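Local coordinates for protein trehalose-6-phosphate phosphatase (Neosartorya fumigata, PDB 5DXL) that belongs to the trehalose-phosphatase family of the HAD clan, with a Rossmann-like core domain and a smaller cap domain, at residues Q113-E118 against E163-K168; E157-L162 against V172-G177; L48-T53 against G264-L269; K10-Y15 against N270-A275; I193-V198 against F225-K230. One frame throughout, in Å; residues are numbered along the deposited sequence.

Contact 1. Residues Q113-E118 against E163-K168; sequences QKEVME and EETVAK
Glu115 lies along one methyl of Val166, a good example of an acidic side chain that packs along its length on a methyl, its carboxylate carbon coming closest. Its CB starts 4.1 Å from Val166 CG2. The next atom, Glu115 CG, closes to 3.8 Å from that methyl CG2, and the carboxylate carbon CD comes nearest, 3.6 Å from Val166 CG2. Beyond CD both oxygens stay near Val166 CG2, OE1 at 4.0 Å and OE2 at 3.8 Å, and OE2 also lies 4.0 Å from Thr165 CB. This straight path follows from CG being trans to the amide nitrogen (chi1 -168°) and from the extended chain past it; Glu115 and Val166 thus pass alongside one another, pointing opposite ways. The Thr165 hydroxyl is not claimed by the acid, since OG1 bonds back to the carbonyl oxygen of Met161. Val166 spends its other methyl on Val116, with CG1 3.8 Å from Val116 CG2 and the two valines nearly perpendicular. No hydrogen bond links the segments, and the charged end of Glu115 sits at the margin of an apolar patch. Helix 112-125 thereby meets the junction of helices 148-164 and 166-169. Val116 also rests on Leu139 and Gln113 is hydrogen-bonded to Arg134 and Arg136, placing helix 112-125 on the antiparallel sheet of the cap domain.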
# COMPACT_ATOMS: atom_id res chain seq x y z
N GLN A 113 13.63 13.48 -13.20
CA GLN A 113 13.02 13.00 -14.44
C GLN A 113 13.75 13.52 -15.68
O GLN A 113 13.82 12.83 -16.69
CB GLN A 113 11.55 13.38 -14.50
CG GLN A 113 10.72 12.65 -13.47
CD GLN A 113 9.26 12.60 -13.85
OE1 GLN A 113 8.86 13.11 -14.89
NE2 GLN A 113 8.45 11.97 -13.00
N LYS A 114 14.29 14.73 -15.59
CA LYS A 114 15.02 15.31 -16.71
C LYS A 114 16.26 14.47 -17.01
O LYS A 114 16.53 14.13 -18.16
CB LYS A 114 15.42 16.76 -16.41
CG LYS A 114 16.17 17.44 -17.56
CD LYS A 114 16.41 18.93 -17.28
CE LYS A 114 17.21 19.57 -18.41
NZ LYS A 114 17.21 21.05 -18.34
N GLU A 115 17.00 14.12 -15.97
CA GLU A 115 18.23 13.37 -16.17
C GLU A 115 17.94 11.93 -16.59
O GLU A 115 18.62 11.38 -17.45
CB GLU A 115 19.08 13.38 -14.90
CG GLU A 115 20.48 12.86 -15.11
CD GLU A 115 21.40 13.14 -13.94
OE1 GLU A 115 21.01 13.93 -13.06
OE2 GLU A 115 22.52 12.57 -13.91
N VAL A 116 16.92 11.32 -15.99
CA VAL A 116 16.58 9.95 -16.34
C VAL A 116 16.12 9.86 -17.79
O VAL A 116 16.49 8.92 -18.50
CB VAL A 116 15.49 9.37 -15.39
CG1 VAL A 116 14.99 8.01 -15.90
CG2 VAL A 116 16.05 9.23 -13.99
N MSE A 117 15.34 10.83 -18.26
CA MSE A 117 14.94 10.87 -19.66
C MSE A 117 16.16 10.97 -20.59
O MSE A 117 16.23 10.28 -21.61
CB MSE A 117 13.99 12.04 -19.93
CG MSE A 117 12.58 11.83 -19.39
SE MSE A 117 11.74 10.21 -20.10
CE MSE A 117 11.69 10.71 -21.97
N GLU A 118 17.11 11.83 -20.23
CA GLU A 118 18.30 12.02 -21.03
C GLU A 118 19.09 10.71 -21.14
O GLU A 118 19.51 10.31 -22.23
CB GLU A 118 19.16 13.14 -20.43
CG GLU A 118 20.25 13.65 -21.34
CD GLU A 118 20.88 14.93 -20.81
OE1 GLU A 118 20.26 15.58 -19.93
OE2 GLU A 118 21.99 15.28 -21.27
N GLU A 163 22.22 4.47 -10.57
CA GLU A 163 22.43 4.29 -9.13
C GLU A 163 23.53 5.20 -8.59
O GLU A 163 23.45 5.67 -7.46
CB GLU A 163 22.75 2.83 -8.82
CG GLU A 163 21.56 1.89 -8.93
CD GLU A 163 21.97 0.42 -8.91
OE1 GLU A 163 23.15 0.12 -9.19
OE2 GLU A 163 21.10 -0.43 -8.60
N GLU A 164 24.55 5.43 -9.41
CA GLU A 164 25.71 6.20 -8.97
C GLU A 164 25.54 7.70 -9.17
O GLU A 164 26.36 8.49 -8.71
CB GLU A 164 26.96 5.72 -9.70
CG GLU A 164 27.41 4.35 -9.25
CD GLU A 164 28.47 3.75 -10.15
OE1 GLU A 164 28.89 4.43 -11.11
OE2 GLU A 164 28.88 2.60 -9.88
N THR A 165 24.47 8.10 -9.86
CA THR A 165 24.25 9.51 -10.15
C THR A 165 22.89 9.96 -9.63
O THR A 165 22.78 10.50 -8.53
CB THR A 165 24.36 9.79 -11.67
OG1 THR A 165 23.47 8.95 -12.39
CG2 THR A 165 25.79 9.54 -12.16
N VAL A 166 21.86 9.72 -10.43
CA VAL A 166 20.50 10.16 -10.12
C VAL A 166 20.02 9.74 -8.72
O VAL A 166 19.47 10.55 -7.98
CB VAL A 166 19.51 9.64 -11.18
CG1 VAL A 166 18.09 10.07 -10.84
CG2 VAL A 166 19.91 10.13 -12.56
N ALA A 167 20.26 8.48 -8.36
CA ALA A 167 19.75 7.94 -7.11
C ALA A 167 20.48 8.48 -5.88
O ALA A 167 20.06 8.26 -4.75
CB ALA A 167 19.82 6.42 -7.13
N LYS A 168 21.59 9.16 -6.10
CA LYS A 168 22.32 9.73 -4.98
C LYS A 168 22.01 11.21 -4.82
O LYS A 168 22.35 11.82 -3.81
CB LYS A 168 23.83 9.50 -5.15
CG LYS A 168 24.22 8.04 -4.93
CD LYS A 168 25.72 7.83 -4.89
CE LYS A 168 26.09 6.60 -4.08
NZ LYS A 168 25.95 6.83 -2.61

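Contact 2. Residues E157-L162 against V172-G177; sequences ECRKML and VEVMAG
Arg159 reaches Val174 and Ala176 on a fully stretched chain, its CG opposite the backbone N (chi1 179°) and extended from there to NE. Val174, with chi1 -168°, spreads its two methyls toward different helix residues. CG1 lies 4.0 Å from Arg159 CG, the two side chains passing in opposite directions, and CG2 lies 4.0 Å from Leu162 CB. Helix 157-162 and strand 172-177 run almost antiparallel, at 167°. The extended arginine runs beside the strand from Val174 to Ala176, where NH1 approaches Ala176 CB obliquely, at 3.5 Å. NH2 is not hydrogen-bonded directly to the Val174 carbonyl; a water in the guanidinium plane mediates, accepting from Arg159 NH2 at 3.2 Å and donating to Val174 O at 3.3 Å. On the sheet side Leu162 also touches Val183 of the next strand. Since 172-177 is an outermost strand and its neighbours Glu173 and Met175 make the backbone bonds to strand 180-185, the Val174 carbonyl turns to the water instead. With NE in a salt bridge to Glu163 one turn along, the arginine charge is probably balanced within its own helix; to the strand it offers van der Waals contact, from CG and from NH1, and one water bridge.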
# COMPACT_ATOMS: atom_id res chain seq x y z
N GLU A 157 24.28 -1.86 -17.40
CA GLU A 157 25.15 -0.69 -17.47
C GLU A 157 24.38 0.59 -17.16
O GLU A 157 24.86 1.46 -16.43
CB GLU A 157 25.80 -0.60 -18.85
CG GLU A 157 26.62 -1.85 -19.19
CD GLU A 157 27.79 -2.06 -18.23
OE1 GLU A 157 28.75 -1.27 -18.31
OE2 GLU A 157 27.75 -3.00 -17.40
N CYS A 158 23.16 0.68 -17.69
CA CYS A 158 22.32 1.84 -17.45
C CYS A 158 21.92 1.94 -15.98
O CYS A 158 21.92 3.02 -15.39
CB CYS A 158 21.09 1.78 -18.35
SG CYS A 158 19.99 3.22 -18.17
N ARG A 159 21.58 0.80 -15.38
CA ARG A 159 21.22 0.76 -13.98
C ARG A 159 22.37 1.23 -13.10
O ARG A 159 22.16 2.04 -12.20
CB ARG A 159 20.79 -0.66 -13.57
CG ARG A 159 20.42 -0.75 -12.10
CD ARG A 159 19.95 -2.13 -11.69
NE ARG A 159 19.47 -2.10 -10.31
CZ ARG A 159 18.83 -3.10 -9.71
NH1 ARG A 159 18.59 -4.23 -10.37
NH2 ARG A 159 18.42 -2.98 -8.45
N LYS A 160 23.57 0.74 -13.36
CA LYS A 160 24.72 1.15 -12.56
C LYS A 160 24.91 2.66 -12.65
O LYS A 160 25.14 3.32 -11.63
CB LYS A 160 25.99 0.42 -13.02
CG LYS A 160 27.24 0.91 -12.32
CD LYS A 160 28.49 0.16 -12.77
CE LYS A 160 29.75 0.82 -12.22
NZ LYS A 160 30.94 -0.07 -12.30
N MSE A 161 24.77 3.20 -13.85
CA MSE A 161 24.91 4.63 -14.06
C MSE A 161 23.89 5.43 -13.24
O MSE A 161 24.25 6.38 -12.56
CB MSE A 161 24.76 4.96 -15.54
CG MSE A 161 24.82 6.43 -15.84
SE MSE A 161 25.26 6.71 -17.72
CE MSE A 161 26.94 5.76 -17.73
N LEU A 162 22.63 5.02 -13.31
CA LEU A 162 21.57 5.70 -12.57
C LEU A 162 21.77 5.63 -11.06
O LEU A 162 21.52 6.60 -10.34
CB LEU A 162 20.20 5.13 -12.94
CG LEU A 162 19.80 5.46 -14.38
CD1 LEU A 162 18.53 4.74 -14.80
CD2 LEU A 162 19.65 6.96 -14.57
N VAL A 172 14.96 8.72 -5.12
CA VAL A 172 14.35 7.80 -6.07
C VAL A 172 15.01 6.45 -5.97
O VAL A 172 16.12 6.33 -5.44
CB VAL A 172 14.46 8.31 -7.53
CG1 VAL A 172 13.72 9.63 -7.70
CG2 VAL A 172 15.93 8.45 -7.96
N GLU A 173 14.34 5.43 -6.47
CA GLU A 173 15.01 4.15 -6.57
C GLU A 173 14.92 3.60 -7.97
O GLU A 173 14.01 3.95 -8.73
CB GLU A 173 14.43 3.16 -5.56
CG GLU A 173 12.99 2.86 -5.75
CD GLU A 173 12.44 2.10 -4.56
OE1 GLU A 173 13.23 1.76 -3.66
OE2 GLU A 173 11.21 1.87 -4.53
N VAL A 174 15.89 2.75 -8.30
CA VAL A 174 15.95 2.12 -9.61
C VAL A 174 15.54 0.66 -9.47
O VAL A 174 16.11 -0.07 -8.67
CB VAL A 174 17.38 2.22 -10.20
CG1 VAL A 174 17.37 1.83 -11.65
CG2 VAL A 174 17.93 3.64 -10.04
N MSE A 175 14.51 0.26 -10.22
CA MSE A 175 13.96 -1.09 -10.15
C MSE A 175 14.26 -1.84 -11.45
O MSE A 175 14.27 -1.24 -12.52
CB MSE A 175 12.43 -1.07 -9.94
CG MSE A 175 11.89 -0.07 -8.93
SE MSE A 175 12.28 -0.61 -7.10
CE MSE A 175 11.25 -2.28 -7.04
N ALA A 176 14.50 -3.15 -11.36
CA ALA A 176 14.64 -3.96 -12.57
C ALA A 176 13.47 -4.92 -12.70
O ALA A 176 13.26 -5.78 -11.85
CB ALA A 176 15.96 -4.72 -12.55
N GLY A 177 12.68 -4.73 -13.76
CA GLY A 177 11.62 -5.66 -14.11
C GLY A 177 12.18 -6.69 -15.07
O GLY A 177 13.38 -6.68 -15.34
O HOH W 1 18.99 -0.20 -7.08

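Contact 3. Residues L48-T53 against G264-L269; sequences LRTLKT and GTISML
Two helices on one face of the Rossmann-like core sheet, 45-56 and 259-270, meet where Thr50 faces Ile266 and Ser267. The two branches of the threonine do different work. The methyl CG2 presses on Ile266, 3.5 Å from its CG2 and 3.7 Å from its CB, the first pair being tighter than ordinary van der Waals contact. Both methyls occupy the same kind of position, each turned fully away from its own amide nitrogen, and the side chains meet at a slant. The hydroxyl branch turns to Ser267, but the oxygens Thr50 OG1 and Ser267 OG stand 4.0 Å apart, and a water closes the span. It donates to Thr50 OG1 at 2.6 Å and to Ser267 OG at 2.7 Å, with an angle of about 98° between the two oxygens at the water. Each hydroxyl also bonds to a carbonyl one turn back in its own helix, Thr50 to Arg46 and Ser267 to Ile263. Close by, the Thr50 carbonyl accepts a bond from Asn270 ND2, a second polar tie between the helices, while Leu51 and Ile266 both touch Phe25 of the central sheet. Chemically the interface has two layers: a tight methyl contact on the sheet side, and a water that gives both its protons to hydroxyl oxygens; the helix carbonyls and the water together probably restrict the rotation of both hydroxyls.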
# COMPACT_ATOMS: atom_id res chain seq x y z
N LEU A 48 -18.74 -1.41 1.63
CA LEU A 48 -18.88 -0.00 2.01
C LEU A 48 -19.49 0.19 3.39
O LEU A 48 -19.02 1.05 4.16
CB LEU A 48 -19.72 0.74 0.97
CG LEU A 48 -19.00 0.91 -0.36
CD1 LEU A 48 -19.91 1.58 -1.39
CD2 LEU A 48 -17.73 1.72 -0.16
N ARG A 49 -20.53 -0.58 3.72
CA ARG A 49 -21.12 -0.53 5.05
C ARG A 49 -20.09 -0.86 6.12
O ARG A 49 -20.02 -0.23 7.16
CB ARG A 49 -22.29 -1.51 5.20
CG ARG A 49 -23.62 -1.06 4.63
CD ARG A 49 -24.75 -1.94 5.18
NE ARG A 49 -24.48 -3.37 5.05
CZ ARG A 49 -24.73 -4.08 3.95
NH1 ARG A 49 -25.25 -3.50 2.88
NH2 ARG A 49 -24.45 -5.38 3.92
N THR A 50 -19.32 -1.90 5.84
CA THR A 50 -18.31 -2.40 6.77
C THR A 50 -17.26 -1.34 7.05
O THR A 50 -16.89 -1.10 8.20
CB THR A 50 -17.66 -3.68 6.20
OG1 THR A 50 -18.69 -4.64 5.95
CG2 THR A 50 -16.66 -4.27 7.18
N LEU A 51 -16.79 -0.69 5.99
CA LEU A 51 -15.79 0.37 6.14
C LEU A 51 -16.37 1.60 6.83
O LEU A 51 -15.70 2.20 7.68
CB LEU A 51 -15.22 0.77 4.77
CG LEU A 51 -14.32 -0.26 4.11
CD1 LEU A 51 -13.92 0.24 2.72
CD2 LEU A 51 -13.08 -0.51 4.96
N LYS A 52 -17.59 1.98 6.47
CA LYS A 52 -18.20 3.16 7.06
C LYS A 52 -18.36 2.98 8.57
O LYS A 52 -18.05 3.89 9.36
CB LYS A 52 -19.55 3.45 6.40
CG LYS A 52 -20.25 4.64 7.00
CD LYS A 52 -21.57 4.89 6.30
CE LYS A 52 -22.28 6.09 6.91
NZ LYS A 52 -23.56 6.38 6.20
N THR A 53 -18.82 1.80 8.97
CA THR A 53 -19.02 1.51 10.38
C THR A 53 -17.69 1.49 11.14
O THR A 53 -17.59 2.05 12.24
CB THR A 53 -19.78 0.18 10.56
OG1 THR A 53 -21.09 0.33 10.00
CG2 THR A 53 -19.88 -0.21 12.04
N GLY A 264 -15.53 -10.40 6.96
CA GLY A 264 -16.08 -11.05 8.14
C GLY A 264 -15.35 -10.66 9.42
O GLY A 264 -15.98 -10.44 10.46
N THR A 265 -14.03 -10.56 9.33
CA THR A 265 -13.21 -10.17 10.47
C THR A 265 -13.49 -8.73 10.90
O THR A 265 -13.65 -8.45 12.10
CB THR A 265 -11.74 -10.34 10.14
OG1 THR A 265 -11.48 -11.74 9.98
CG2 THR A 265 -10.87 -9.82 11.27
N ILE A 266 -13.57 -7.82 9.93
CA ILE A 266 -13.86 -6.43 10.28
C ILE A 266 -15.27 -6.31 10.85
O ILE A 266 -15.49 -5.57 11.81
CB ILE A 266 -13.68 -5.50 9.06
CG1 ILE A 266 -12.23 -5.57 8.58
CG2 ILE A 266 -14.01 -4.06 9.44
CD1 ILE A 266 -12.02 -4.99 7.20
N SER A 267 -16.22 -7.07 10.30
CA SER A 267 -17.59 -7.09 10.86
C SER A 267 -17.59 -7.54 12.32
O SER A 267 -18.32 -6.96 13.14
CB SER A 267 -18.48 -8.01 10.03
OG SER A 267 -18.64 -7.50 8.72
N MSE A 268 -16.79 -8.55 12.65
CA MSE A 268 -16.68 -9.00 14.03
C MSE A 268 -16.22 -7.85 14.92
O MSE A 268 -16.77 -7.65 16.01
CB MSE A 268 -15.70 -10.18 14.16
CG MSE A 268 -15.33 -10.52 15.62
SE MSE A 268 -13.92 -11.87 15.63
CE MSE A 268 -12.48 -10.64 15.10
N LEU A 269 -15.23 -7.08 14.46
CA LEU A 269 -14.76 -5.96 15.26
C LEU A 269 -15.87 -4.91 15.41
O LEU A 269 -16.09 -4.38 16.51
CB LEU A 269 -13.51 -5.32 14.64
CG LEU A 269 -12.29 -6.24 14.54
CD1 LEU A 269 -11.14 -5.46 13.91
CD2 LEU A 269 -11.89 -6.80 15.90
O HOH W 2 -20.35 -5.77 7.61

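Contact 4. Residues K10-Y15 against N270-A275; sequences KLLKQY and NNSSSA
Ser272 presents its hydroxyl to the edge of the Tyr15 ring and its CB to Leu12, and so sits against two side chains one turn apart on helix 8-17. The oxygen OG lies near the ring plane, 3.5 Å from Tyr15 CE2 and 3.7 Å from Tyr15 CD2, and not over a face. A first torsion of -178° carries the ring out from the helix to this place. Leu12 has the same setting, CG anti to the backbone N (chi1 179°), which brings its CD1 to 3.9 Å from Ser272 CB although its own CB does not point there. The serine belongs to a type I turn from Asn270 to Ser273, closed by Ser273 N to Asn270 O at 3.1 Å; Ser273 then serves as N-cap of helix 274-280, bonding Gln276 N. Tyr15 has further partners: its OH bonds Asn60, Arg21 makes a cation-pi contact with it and Phe211 meets it edge-to-face. No hydrogen bond crosses between the segments. With its proton directed to Leu269 O, the Ser272 hydroxyl oxygen probably meets the C-H edge of the tyrosine as a weak electrostatic partner; the contact is otherwise van der Waals in nature.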
# COMPACT_ATOMS: atom_id res chain seq x y z
N LYS A 10 -7.84 -13.43 19.74
CA LYS A 10 -6.74 -12.55 20.14
C LYS A 10 -6.91 -11.16 19.56
O LYS A 10 -6.64 -10.16 20.23
CB LYS A 10 -5.39 -13.11 19.71
CG LYS A 10 -4.87 -14.24 20.58
CD LYS A 10 -3.46 -14.62 20.17
CE LYS A 10 -2.89 -15.72 21.06
NZ LYS A 10 -1.59 -16.23 20.53
N LEU A 11 -7.34 -11.10 18.31
CA LEU A 11 -7.55 -9.83 17.63
C LEU A 11 -8.61 -9.00 18.35
O LEU A 11 -8.40 -7.81 18.63
CB LEU A 11 -7.98 -10.06 16.18
CG LEU A 11 -8.10 -8.81 15.31
CD1 LEU A 11 -6.71 -8.32 14.89
CD2 LEU A 11 -8.99 -9.06 14.11
N LEU A 12 -9.74 -9.63 18.63
CA LEU A 12 -10.86 -8.94 19.26
C LEU A 12 -10.47 -8.45 20.66
O LEU A 12 -10.81 -7.33 21.06
CB LEU A 12 -12.08 -9.85 19.33
CG LEU A 12 -13.31 -9.25 19.98
CD1 LEU A 12 -13.76 -8.02 19.19
CD2 LEU A 12 -14.42 -10.28 20.10
N LYS A 13 -9.74 -9.28 21.39
CA LYS A 13 -9.32 -8.92 22.74
C LYS A 13 -8.43 -7.66 22.73
O LYS A 13 -8.63 -6.75 23.53
CB LYS A 13 -8.58 -10.08 23.40
CG LYS A 13 -8.22 -9.83 24.86
CD LYS A 13 -7.40 -10.99 25.44
CE LYS A 13 -7.07 -10.72 26.90
NZ LYS A 13 -6.09 -11.70 27.44
N GLN A 14 -7.47 -7.60 21.82
CA GLN A 14 -6.60 -6.44 21.78
C GLN A 14 -7.34 -5.21 21.24
O GLN A 14 -7.08 -4.09 21.66
CB GLN A 14 -5.33 -6.72 20.97
CG GLN A 14 -4.27 -5.64 21.07
CD GLN A 14 -3.84 -5.35 22.51
OE1 GLN A 14 -3.94 -6.21 23.39
NE2 GLN A 14 -3.36 -4.13 22.76
N TYR A 15 -8.27 -5.43 20.31
CA TYR A 15 -9.11 -4.34 19.79
C TYR A 15 -9.87 -3.65 20.91
O TYR A 15 -9.88 -2.43 21.02
CB TYR A 15 -10.09 -4.88 18.74
CG TYR A 15 -10.99 -3.83 18.09
CD1 TYR A 15 -10.49 -2.96 17.13
CD2 TYR A 15 -12.33 -3.74 18.42
CE1 TYR A 15 -11.31 -2.02 16.51
CE2 TYR A 15 -13.16 -2.80 17.81
CZ TYR A 15 -12.64 -1.95 16.86
OH TYR A 15 -13.46 -1.01 16.26
N ASN A 270 -16.57 -4.63 14.32
CA ASN A 270 -17.68 -3.67 14.34
C ASN A 270 -18.77 -4.08 15.31
O ASN A 270 -19.37 -3.23 15.96
CB ASN A 270 -18.29 -3.51 12.95
CG ASN A 270 -17.41 -2.71 11.99
OD1 ASN A 270 -16.54 -1.96 12.41
ND2 ASN A 270 -17.67 -2.86 10.70
N ASN A 271 -19.03 -5.38 15.40
CA ASN A 271 -20.12 -5.88 16.24
C ASN A 271 -19.80 -5.84 17.72
O ASN A 271 -20.65 -6.18 18.55
CB ASN A 271 -20.48 -7.30 15.83
CG ASN A 271 -21.18 -7.35 14.49
OD1 ASN A 271 -21.73 -6.35 14.03
ND2 ASN A 271 -21.16 -8.52 13.85
N SER A 272 -18.58 -5.41 18.07
CA SER A 272 -18.22 -5.23 19.47
C SER A 272 -18.53 -3.80 19.92
O SER A 272 -18.22 -3.43 21.05
CB SER A 272 -16.74 -5.54 19.70
OG SER A 272 -15.91 -4.53 19.16
N SER A 273 -19.16 -3.02 19.04
CA SER A 273 -19.59 -1.67 19.41
C SER A 273 -20.62 -1.76 20.52
O SER A 273 -21.32 -2.77 20.65
CB SER A 273 -20.19 -0.93 18.21
OG SER A 273 -21.50 -1.41 17.93
N SER A 274 -20.72 -0.70 21.32
CA SER A 274 -21.74 -0.64 22.36
C SER A 274 -23.14 -0.85 21.79
O SER A 274 -23.91 -1.64 22.32
CB SER A 274 -21.67 0.70 23.10
OG SER A 274 -20.47 0.78 23.86
N ALA A 275 -23.45 -0.15 20.71
CA ALA A 275 -24.78 -0.27 20.11
C ALA A 275 -25.08 -1.71 19.68
O ALA A 275 -26.12 -2.26 20.03
CB ALA A 275 -24.91 0.68 18.92

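Contact 5. Residues I193-V198 against F225-K230; sequences IAARLV and FRALKK
Ala227 fits its methyl against Ala194 and Ala195, and three alanines at the centre illustrate how small side chains let two helices come together. Contacts between these methyls form the first group: Ala227 CB is 4.3 Å from Ala194 CB and 4.2 Å from Ala195 CB. The same methyl also lies 4.2 Å from the Ala195 backbone N, so it also touches main chain. Here the alpha carbons of Ala195 and Ala227 are only 5.6 Å apart, and the short helix axes pass 8.6 Å from each other at a crossing angle of -38°. Larger apolar groups form the second kind of contact, one turn on along helix 190-199 and at the next residue of helix 222-229. Val198 CG2 touches Leu228 CD2 at 3.8 Å, the two side chains lying askew to one another. Leu228 has its CG swung away from the carbonyl carbon (chi1 -78°), and a nearly straight second torsion (chi2 174°) carries CD1 on past CG, leaving CD2 as the branch that meets the valine. Beneath this pair is the central sheet: Val198 rests on Leu22, while Leu228 reaches Met24, Val212, Cys214 and Val238. Charged groups make up the third kind, and they bond away from the interface: Arg196 to Glu200, Arg226 to Asp223, Lys229 to Glu251. Without a hydrogen bond or salt bridge between the two segments, adhesion rests on shape and dispersion, with close backbones at the alanines and branched side chains filling the space beside them above the sheet.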
# COMPACT_ATOMS: atom_id res chain seq x y z
N ILE A 193 5.03 4.21 2.87
CA ILE A 193 3.71 4.69 3.22
C ILE A 193 3.29 4.24 4.64
O ILE A 193 2.94 5.07 5.46
CB ILE A 193 2.67 4.21 2.16
CG1 ILE A 193 3.05 4.78 0.78
CG2 ILE A 193 1.26 4.60 2.59
CD1 ILE A 193 2.28 4.16 -0.42
N ALA A 194 3.40 2.95 4.93
CA ALA A 194 3.02 2.40 6.24
C ALA A 194 3.88 2.87 7.43
O ALA A 194 3.38 3.06 8.54
CB ALA A 194 3.06 0.86 6.18
N ALA A 195 5.18 3.01 7.22
CA ALA A 195 6.04 3.48 8.30
C ALA A 195 5.69 4.91 8.65
O ALA A 195 5.66 5.28 9.82
CB ALA A 195 7.51 3.37 7.91
N ARG A 196 5.42 5.71 7.62
CA ARG A 196 5.07 7.12 7.79
C ARG A 196 3.82 7.26 8.66
O ARG A 196 3.76 8.10 9.55
CB ARG A 196 4.85 7.77 6.42
CG ARG A 196 5.01 9.28 6.40
CD ARG A 196 4.44 9.89 5.13
NE ARG A 196 3.04 9.54 4.93
CZ ARG A 196 2.03 9.97 5.69
NH1 ARG A 196 2.27 10.78 6.72
NH2 ARG A 196 0.79 9.59 5.43
N LEU A 197 2.84 6.40 8.41
CA LEU A 197 1.60 6.41 9.18
C LEU A 197 1.80 6.12 10.66
O LEU A 197 1.14 6.70 11.51
CB LEU A 197 0.62 5.40 8.60
CG LEU A 197 -0.30 6.02 7.56
CD1 LEU A 197 -1.18 4.96 6.95
CD2 LEU A 197 -1.12 7.11 8.23
N VAL A 198 2.70 5.19 10.97
CA VAL A 198 2.94 4.82 12.36
C VAL A 198 3.74 5.91 13.08
O VAL A 198 3.48 6.23 14.24
CB VAL A 198 3.69 3.47 12.46
CG1 VAL A 198 4.16 3.23 13.88
CG2 VAL A 198 2.79 2.34 12.00
N PHE A 225 4.14 -5.05 5.76
CA PHE A 225 4.41 -5.99 6.85
C PHE A 225 5.85 -5.83 7.33
O PHE A 225 6.11 -5.84 8.54
CB PHE A 225 4.17 -7.45 6.41
CG PHE A 225 2.84 -7.70 5.75
CD1 PHE A 225 1.69 -7.03 6.15
CD2 PHE A 225 2.75 -8.62 4.71
CE1 PHE A 225 0.47 -7.27 5.52
CE2 PHE A 225 1.54 -8.86 4.07
CZ PHE A 225 0.39 -8.20 4.48
N ARG A 226 6.77 -5.67 6.38
CA ARG A 226 8.17 -5.41 6.71
C ARG A 226 8.32 -4.17 7.56
O ARG A 226 9.03 -4.16 8.56
CB ARG A 226 9.02 -5.25 5.44
CG ARG A 226 9.42 -6.54 4.80
CD ARG A 226 10.48 -6.35 3.71
NE ARG A 226 10.62 -7.59 2.96
CZ ARG A 226 9.94 -7.87 1.86
NH1 ARG A 226 9.10 -6.98 1.35
NH2 ARG A 226 10.10 -9.04 1.25
N ALA A 227 7.65 -3.10 7.15
CA ALA A 227 7.74 -1.85 7.88
C ALA A 227 7.23 -1.99 9.31
O ALA A 227 7.80 -1.42 10.24
CB ALA A 227 6.96 -0.75 7.15
N LEU A 228 6.14 -2.73 9.50
CA LEU A 228 5.58 -2.87 10.83
C LEU A 228 6.50 -3.70 11.73
O LEU A 228 6.55 -3.49 12.93
CB LEU A 228 4.19 -3.49 10.77
CG LEU A 228 3.12 -2.46 10.36
CD1 LEU A 228 1.80 -3.16 10.16
CD2 LEU A 228 3.00 -1.40 11.43
N LYS A 229 7.24 -4.63 11.13
CA LYS A 229 8.22 -5.41 11.90
C LYS A 229 9.37 -4.51 12.36
O LYS A 229 10.10 -4.85 13.30
CB LYS A 229 8.73 -6.59 11.07
CG LYS A 229 7.75 -7.75 11.05
CD LYS A 229 8.05 -8.77 9.95
CE LYS A 229 9.26 -9.61 10.27
NZ LYS A 229 9.34 -10.78 9.34
N LYS A 230 9.51 -3.35 11.73
CA LYS A 230 10.52 -2.35 12.11
C LYS A 230 9.96 -1.19 12.92
O LYS A 230 10.67 -0.22 13.18
CB LYS A 230 11.19 -1.79 10.85
CG LYS A 230 12.00 -2.80 10.09
CD LYS A 230 12.41 -2.28 8.72
CE LYS A 230 13.39 -1.14 8.83
NZ LYS A 230 13.97 -0.82 7.49

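Starting from the N terminus, helix 8-17 opens contact 4 and helix 45-56 opens contact 3; neither closes until the C-terminal end of the chain returns, contact 3 at 264-269 and contact 4 just after at 270-275. Contact 3 thus nests within contact 4, and both enclose the other three; the two touch, gathering the chain's two ends on one side of the core domain. Within that span contacts 1 and 2 cross in the cap, their segments alternating along the chain: 113-118, 157-162, 163-168, 172-177, both drawing on helix 148-164. Contact 5 follows in series, joining 193-198 to 225-230 in the core about 27 Å, centre to centre, from contact 1.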